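Local coordinates for Myo-inositol-1-phosphate synthase-related protein (Thermotoga maritima MSB8, PDB 3CIN) that binds nicotinamide-adenine-dinucleotide and a magnesium ion, and belongs to the myo-inositol-1-phosphate synthase family, with a Rossmann-type nucleotide-binding core, at residues Y43-A48 with L339-K344; A147-G152 with K265-E270; A178-A183 with N212-F217. All blocks are in the same frame, centred on the assembly; numbering follows the deposited sequence. Where two conformers were deposited one is given.

Contact 1: residues Y43-A48 with L339-K344; sequences YGVPLA and LVRLGK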
# COMPACT_ATOMS: atom_id res chain seq x y z
N TYR A 43 2.06 0.91 27.25
CA TYR A 43 1.53 0.72 25.89
C TYR A 43 1.81 -0.67 25.41
O TYR A 43 2.83 -1.30 25.76
CB TYR A 43 2.09 1.76 24.93
CG TYR A 43 1.87 3.14 25.39
CD1 TYR A 43 0.58 3.59 25.75
CD2 TYR A 43 2.93 4.02 25.52
CE1 TYR A 43 0.39 4.86 26.22
CE2 TYR A 43 2.73 5.30 25.99
CZ TYR A 43 1.46 5.73 26.31
OH TYR A 43 1.26 7.00 26.78
N GLY A 44 0.88 -1.23 24.65
CA GLY A 44 0.96 -2.62 24.22
C GLY A 44 0.57 -3.69 25.24
O GLY A 44 0.53 -4.90 24.93
N VAL A 45 0.29 -3.26 26.47
CA VAL A 45 -0.23 -4.17 27.51
C VAL A 45 -1.74 -3.88 27.63
O VAL A 45 -2.14 -2.85 28.19
CB VAL A 45 0.44 -3.89 28.85
CG1 VAL A 45 -0.09 -4.91 29.92
CG2 VAL A 45 1.98 -4.00 28.71
N PRO A 46 -2.57 -4.75 27.04
CA PRO A 46 -4.00 -4.40 26.93
C PRO A 46 -4.69 -3.95 28.18
O PRO A 46 -5.38 -2.92 28.13
CB PRO A 46 -4.61 -5.65 26.31
CG PRO A 46 -3.49 -6.20 25.47
CD PRO A 46 -2.28 -6.02 26.32
N LEU A 47 -4.48 -4.64 29.30
CA LEU A 47 -5.16 -4.32 30.54
C LEU A 47 -4.34 -3.42 31.43
O LEU A 47 -4.80 -3.02 32.48
CB LEU A 47 -5.63 -5.59 31.27
CG LEU A 47 -6.63 -6.41 30.47
CD1 LEU A 47 -6.85 -7.66 31.35
CD2 LEU A 47 -7.91 -5.64 30.16
N ALA A 48 -3.14 -3.04 30.98
CA ALA A 48 -2.35 -1.99 31.65
C ALA A 48 -2.39 -2.15 33.16
O ALA A 48 -2.01 -3.21 33.65
CB ALA A 48 -2.81 -0.65 31.21
N LEU A 339 -1.00 -11.81 30.30
CA LEU A 339 -1.24 -13.26 30.38
C LEU A 339 -0.69 -13.87 31.66
O LEU A 339 -1.32 -14.72 32.26
CB LEU A 339 -0.68 -13.98 29.18
CG LEU A 339 -1.47 -13.79 27.92
CD1 LEU A 339 -0.62 -14.15 26.68
CD2 LEU A 339 -2.77 -14.59 27.95
N VAL A 340 0.49 -13.44 32.11
CA VAL A 340 0.98 -13.94 33.37
C VAL A 340 0.10 -13.54 34.56
O VAL A 340 -0.07 -14.31 35.51
CB VAL A 340 2.47 -13.57 33.64
CG1 VAL A 340 3.40 -14.15 32.56
CG2 VAL A 340 2.68 -12.07 33.87
N ARG A 341 -0.44 -12.32 34.54
CA ARG A 341 -1.31 -11.85 35.65
C ARG A 341 -2.67 -12.53 35.57
O ARG A 341 -3.24 -12.94 36.56
CB ARG A 341 -1.47 -10.34 35.57
CG ARG A 341 -0.14 -9.57 35.78
CD ARG A 341 -0.29 -8.13 35.80
NE ARG A 341 -0.61 -7.56 34.50
CZ ARG A 341 -0.99 -6.28 34.32
NH1 ARG A 341 -1.12 -5.41 35.35
NH2 ARG A 341 -1.27 -5.87 33.10
N LEU A 342 -3.21 -12.66 34.37
CA LEU A 342 -4.44 -13.42 34.19
C LEU A 342 -4.26 -14.89 34.57
O LEU A 342 -5.22 -15.55 35.02
CB LEU A 342 -4.91 -13.32 32.75
CG LEU A 342 -5.36 -11.95 32.24
CD1 LEU A 342 -5.56 -11.99 30.70
CD2 LEU A 342 -6.62 -11.46 32.96
N GLY A 343 -3.08 -15.44 34.36
CA GLY A 343 -2.83 -16.84 34.76
C GLY A 343 -2.92 -17.00 36.26
O GLY A 343 -3.46 -17.99 36.75
N LYS A 344 -2.37 -16.06 37.00
CA LYS A 344 -2.47 -16.09 38.48
C LYS A 344 -3.92 -15.94 38.96
O LYS A 344 -4.34 -16.60 39.91
CB LYS A 344 -1.57 -15.01 39.06
CG LYS A 344 -1.48 -14.97 40.56
CD LYS A 344 -0.91 -16.27 41.10
CE LYS A 344 -0.47 -16.17 42.55
NZ LYS A 344 -1.45 -15.48 43.42
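The carbonyl oxygen of A48 is gripped by both terminal nitrogens of R341, which close on it end-on from helix 328-348. The bond from R341 NH2 to A48 O is 2.8 Å long and meets a lone pair in the carbonyl plane, whereas R341 NH1 reaches A48 O at 2.9 Å and lies nearly along the C=O axis. A48 O lies in the guanidinium plane, so the fork is flat, and both N-H directions are bent, at 149° and 141°, as expected when two donors share one acceptor. A bend at chi3 (-70°) in the otherwise extended R341 chain swings its head across to the loop. The type I turn V45-A48, closed by A48 N to V45 O at 3.0 Å, presents the carbonyl. V45 CG1 approaches R341 NH2 obliquely at 3.5 Å, the two side chains crossing at about a right angle. Beside the polar grip, L47 CD1 and L342 CD2 make an apolar contact at 4.1 Å. Further bonds steady the guanidinium: D338 forms a salt bridge with R341 NH2 and also takes the amide of L47, V337 O accepts from NE, and I53 O from NH1. The buried positive charge is thus probably balanced by D338. The contact therefore joins the loop between helix 23-36 and strand 58-65 to helix 328-348, with helices 356-362 and 376-386 packed against L47 and L342, and a second subunit, through its Q238, N240 and F313, against the turn.

Contact 2: residues A147-G152 with K265-E270; sequences AFVPFG and KNKSKE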
# COMPACT_ATOMS: atom_id res chain seq x y z
N ALA A 147 7.90 -28.66 14.55
CA ALA A 147 7.11 -29.56 13.69
C ALA A 147 6.43 -30.58 14.63
O ALA A 147 7.04 -31.57 15.01
CB ALA A 147 8.00 -30.26 12.70
N PHE A 148 5.18 -30.33 15.01
CA PHE A 148 4.49 -31.13 16.04
C PHE A 148 3.36 -31.90 15.38
O PHE A 148 2.89 -31.54 14.27
CB PHE A 148 3.93 -30.25 17.14
CG PHE A 148 2.78 -29.37 16.69
CD1 PHE A 148 3.02 -28.21 16.00
CD2 PHE A 148 1.45 -29.75 16.90
CE1 PHE A 148 1.97 -27.44 15.52
CE2 PHE A 148 0.42 -28.98 16.43
CZ PHE A 148 0.66 -27.84 15.76
N VAL A 149 2.92 -32.93 16.08
CA VAL A 149 1.68 -33.63 15.76
C VAL A 149 0.95 -33.85 17.10
O VAL A 149 1.52 -34.42 18.01
CB VAL A 149 1.98 -35.00 15.15
CG1 VAL A 149 0.68 -35.86 15.04
CG2 VAL A 149 2.70 -34.84 13.79
N PRO A 150 -0.28 -33.35 17.22
CA PRO A 150 -0.99 -33.55 18.48
C PRO A 150 -1.37 -35.02 18.73
O PRO A 150 -1.35 -35.89 17.83
CB PRO A 150 -2.27 -32.70 18.31
CG PRO A 150 -2.54 -32.77 16.89
CD PRO A 150 -1.13 -32.72 16.20
N PHE A 151 -1.71 -35.27 20.00
CA PHE A 151 -2.10 -36.59 20.48
C PHE A 151 -3.60 -36.86 20.42
O PHE A 151 -4.03 -37.91 19.98
CB PHE A 151 -1.58 -36.85 21.89
CG PHE A 151 -0.10 -36.97 21.94
CD1 PHE A 151 0.51 -38.15 21.61
CD2 PHE A 151 0.68 -35.87 22.15
CE1 PHE A 151 1.88 -38.25 21.60
CE2 PHE A 151 2.05 -36.00 22.17
CZ PHE A 151 2.64 -37.17 21.87
N GLY A 152 -4.41 -35.94 20.91
CA GLY A 152 -5.84 -36.14 20.94
C GLY A 152 -6.31 -36.98 22.11
O GLY A 152 -7.28 -36.61 22.79
N LYS A 265 7.47 -28.62 8.02
CA LYS A 265 6.32 -27.82 7.64
C LYS A 265 5.21 -28.67 7.05
O LYS A 265 4.05 -28.45 7.38
CB LYS A 265 6.72 -26.71 6.65
CG LYS A 265 7.32 -25.48 7.32
CD LYS A 265 7.74 -24.44 6.28
CE LYS A 265 8.28 -23.15 6.94
NZ LYS A 265 9.31 -22.47 6.07
N ASN A 266 5.58 -29.61 6.18
CA ASN A 266 4.60 -30.53 5.56
C ASN A 266 3.91 -31.40 6.61
O ASN A 266 2.72 -31.66 6.53
CB ASN A 266 5.26 -31.44 4.52
CG ASN A 266 5.70 -30.69 3.26
OD1 ASN A 266 5.17 -29.62 2.93
ND2 ASN A 266 6.68 -31.26 2.56
N LYS A 267 4.68 -31.82 7.61
CA LYS A 267 4.19 -32.73 8.64
C LYS A 267 3.12 -32.07 9.56
O LYS A 267 2.16 -32.72 9.98
CB LYS A 267 5.38 -33.22 9.47
CG LYS A 267 5.06 -34.25 10.57
CD LYS A 267 6.08 -34.20 11.72
CE LYS A 267 7.15 -35.25 11.60
NZ LYS A 267 8.22 -35.00 12.61
N SER A 268 3.31 -30.79 9.86
CA SER A 268 2.46 -30.06 10.79
C SER A 268 1.38 -29.21 10.12
O SER A 268 0.51 -28.71 10.82
CB SER A 268 3.31 -29.14 11.65
OG SER A 268 4.13 -29.92 12.50
N LYS A 269 1.49 -29.04 8.78
CA LYS A 269 0.60 -28.19 7.98
C LYS A 269 -0.90 -28.44 8.28
O LYS A 269 -1.68 -27.49 8.46
CB LYS A 269 0.87 -28.41 6.47
CG LYS A 269 -0.13 -27.74 5.55
N GLU A 270 -1.27 -29.71 8.40
CA GLU A 270 -2.66 -30.11 8.74
C GLU A 270 -3.15 -29.34 9.98
O GLU A 270 -4.34 -28.97 10.10
CB GLU A 270 -2.70 -31.62 9.00
CG GLU A 270 -4.10 -32.26 9.08
CD GLU A 270 -4.06 -33.81 9.10
OE1 GLU A 270 -3.02 -34.38 9.50
OE2 GLU A 270 -5.06 -34.46 8.70
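Across this contact an extended loop, 147-152, runs past helix 262-272, and the backbones come closest where the CA atoms of A147 and S268 stand 5.5 Å apart. From A147 to P150 the loop keeps extended backbone angles and passes alongside S268, whose OG donates to F148 O at 2.7 Å, with the donor tilted 16° from the carbonyl plane. The serine torsion (chi1 -67°) puts OG beside its own backbone N and brings it up against the loop, where it also lies 3.9 Å from A147 CB. F148 CB leaves the backbone away from the helix, yet chi1 of 68°, the crowded position between N and carbonyl carbon, brings the ring back until CD1 is 4.1 Å from S268 OG, in an oblique approach. At the more open margin, the aliphatic part of K267 crosses V149 at about a right angle, K267 CD resting 4.0 Å from V149 CG2. Only the lysine's methylene groups do this touching. The loop has further partners: V149 O accepts from R168 and Q173, and the amides of F151 and G152 bond to the carboxylate of D202. In the fold, the contact fastens the loop between strand 138-141 and helix 154-162 against helix 262-272, whose F271 and T272 pack on F148 while F198 meets its ring; the side chain of F148 is about 10 Å from the bound NAD.

Contact 3: residues A178-A183 with N212-F217; sequences AAALYA and NNLVVF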
# COMPACT_ATOMS: atom_id res chain seq x y z
N ALA A 178 5.51 -31.95 31.90
CA ALA A 178 6.19 -31.57 33.12
C ALA A 178 5.43 -30.52 33.97
O ALA A 178 5.39 -30.63 35.20
CB ALA A 178 7.61 -31.08 32.82
N ALA A 179 4.81 -29.54 33.31
CA ALA A 179 4.05 -28.50 33.99
C ALA A 179 2.88 -29.11 34.76
O ALA A 179 2.58 -28.63 35.86
CB ALA A 179 3.62 -27.36 33.04
N ALA A 180 2.21 -30.13 34.19
CA ALA A 180 1.08 -30.77 34.88
C ALA A 180 1.61 -31.50 36.10
O ALA A 180 1.01 -31.46 37.17
CB ALA A 180 0.34 -31.75 33.98
N LEU A 181 2.74 -32.21 35.94
CA LEU A 181 3.28 -32.97 37.08
C LEU A 181 3.71 -32.00 38.18
O LEU A 181 3.44 -32.24 39.39
CB LEU A 181 4.44 -33.89 36.67
CG LEU A 181 4.01 -35.23 36.07
CD1 LEU A 181 3.08 -35.16 34.94
CD2 LEU A 181 5.22 -36.05 35.64
N TYR A 182 4.33 -30.90 37.77
CA TYR A 182 4.73 -29.84 38.69
C TYR A 182 3.53 -29.23 39.40
O TYR A 182 3.51 -29.07 40.63
CB TYR A 182 5.53 -28.79 37.94
CG TYR A 182 5.67 -27.49 38.73
CD1 TYR A 182 6.48 -27.41 39.88
CD2 TYR A 182 4.97 -26.35 38.37
CE1 TYR A 182 6.59 -26.26 40.59
CE2 TYR A 182 5.10 -25.16 39.08
CZ TYR A 182 5.90 -25.12 40.19
OH TYR A 182 6.01 -23.94 40.93
N ALA A 183 2.49 -28.92 38.63
CA ALA A 183 1.24 -28.35 39.17
C ALA A 183 0.63 -29.23 40.21
O ALA A 183 0.15 -28.75 41.27
CB ALA A 183 0.22 -28.07 38.04
N ASN A 212 -4.64 -32.32 36.90
CA ASN A 212 -3.42 -32.06 37.63
C ASN A 212 -3.23 -30.63 38.17
O ASN A 212 -2.10 -30.20 38.47
CB ASN A 212 -2.24 -32.52 36.80
CG ASN A 212 -2.13 -34.02 36.76
OD1 ASN A 212 -1.79 -34.65 37.78
ND2 ASN A 212 -2.56 -34.62 35.67
N ASN A 213 -4.33 -29.91 38.29
CA ASN A 213 -4.34 -28.56 38.84
C ASN A 213 -3.53 -27.57 38.01
O ASN A 213 -2.84 -26.70 38.54
CB ASN A 213 -3.93 -28.57 40.30
CG ASN A 213 -4.96 -29.27 41.14
OD1 ASN A 213 -6.10 -29.47 40.70
ND2 ASN A 213 -4.57 -29.63 42.36
N LEU A 214 -3.63 -27.73 36.70
CA LEU A 214 -2.97 -26.85 35.77
C LEU A 214 -3.94 -26.04 34.90
O LEU A 214 -4.87 -26.60 34.32
CB LEU A 214 -1.98 -27.63 34.89
CG LEU A 214 -1.14 -26.80 33.90
CD1 LEU A 214 -0.02 -26.03 34.57
CD2 LEU A 214 -0.57 -27.71 32.79
N VAL A 215 -3.71 -24.73 34.87
CA VAL A 215 -4.41 -23.82 33.95
C VAL A 215 -3.55 -23.69 32.70
O VAL A 215 -2.34 -23.48 32.76
CB VAL A 215 -4.57 -22.40 34.57
CG1 VAL A 215 -5.42 -21.51 33.65
CG2 VAL A 215 -5.21 -22.46 35.92
N VAL A 216 -4.20 -23.74 31.55
CA VAL A 216 -3.51 -23.63 30.30
C VAL A 216 -4.11 -22.48 29.50
O VAL A 216 -5.32 -22.44 29.34
CB VAL A 216 -3.60 -24.94 29.50
CG1 VAL A 216 -3.04 -24.74 28.11
CG2 VAL A 216 -2.79 -26.06 30.19
N PHE A 217 -3.26 -21.56 29.06
CA PHE A 217 -3.67 -20.60 28.00
C PHE A 217 -2.94 -21.00 26.72
O PHE A 217 -1.72 -21.27 26.71
CB PHE A 217 -3.33 -19.16 28.34
CG PHE A 217 -3.97 -18.60 29.63
CD1 PHE A 217 -5.18 -19.06 30.14
CD2 PHE A 217 -3.32 -17.54 30.28
CE1 PHE A 217 -5.75 -18.45 31.28
CE2 PHE A 217 -3.86 -16.96 31.38
CZ PHE A 217 -5.04 -17.42 31.92
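L214, the first residue of strand 214-217, points its side chain at helix 171-186 and meets the alanines through CB and both methyls. Its CB lies 3.9 Å from A183 CB. Next, CG is anti to the backbone N (chi1 -177°), which carries the branch point toward the preceding helical turn, and the two methyls part there. CD1 settles over the side of the helix 3.9 Å from A179 O, with A179 CB a little farther on at 4.2 Å; CD2 reaches the other way and touches the backbone of A180, 3.9 Å from its N. The isobutyl group thus straddles the surface made by A179, A180 and A183, residues spaced one helical turn apart or less. Just before the strand, the chain comes closer still. A183 CB sits 3.2 Å from N212 O and 3.4 Å from N213 O, a tight fit of a methyl against two successive carbonyls, while N212 CB lies 3.4 Å from A180 O. ND2 of N212 donates to L208 O in the preceding helix 203-211. The axes of the short helix and strand segments approach to 8.8 Å and run at 146°, roughly antiparallel, as a helix packed on a parallel sheet in an alpha/beta fold commonly does. Strand 189-193 and helix 203-211 join the two segments along the chain, and A209 of that helix covers L214 as well. No hydrogen bond crosses the interface: the helix keeps its own bonds, A183 N to A179 O, and L214 pairs with G353 of the neighbouring strand 353-354. What joins helix and strand is therefore van der Waals packing, methyl against methyl and methyl against carbonyl, with alanines on the helix letting the two come close.

Place in the fold sets the chemistry of these three contacts. Contacts 1 and 3 are buried, and they meet, F217 at the end of strand 214-217 packing on the backbone of helix 328-348 at G343. Contact 3 joins a helix to the parallel sheet by van der Waals packing without a hydrogen bond, whereas contact 1, which holds a loop beside a subunit interface, relies on a charged side chain to occupy a backbone carbonyl. Contact 2 lies across the chain's centre from contact 1, is only partly buried and touches no other subunit; there a neutral hydroxyl does comparable work, with a lysine's methylenes at the margin. Both loops are thus fixed through a backbone carbonyl.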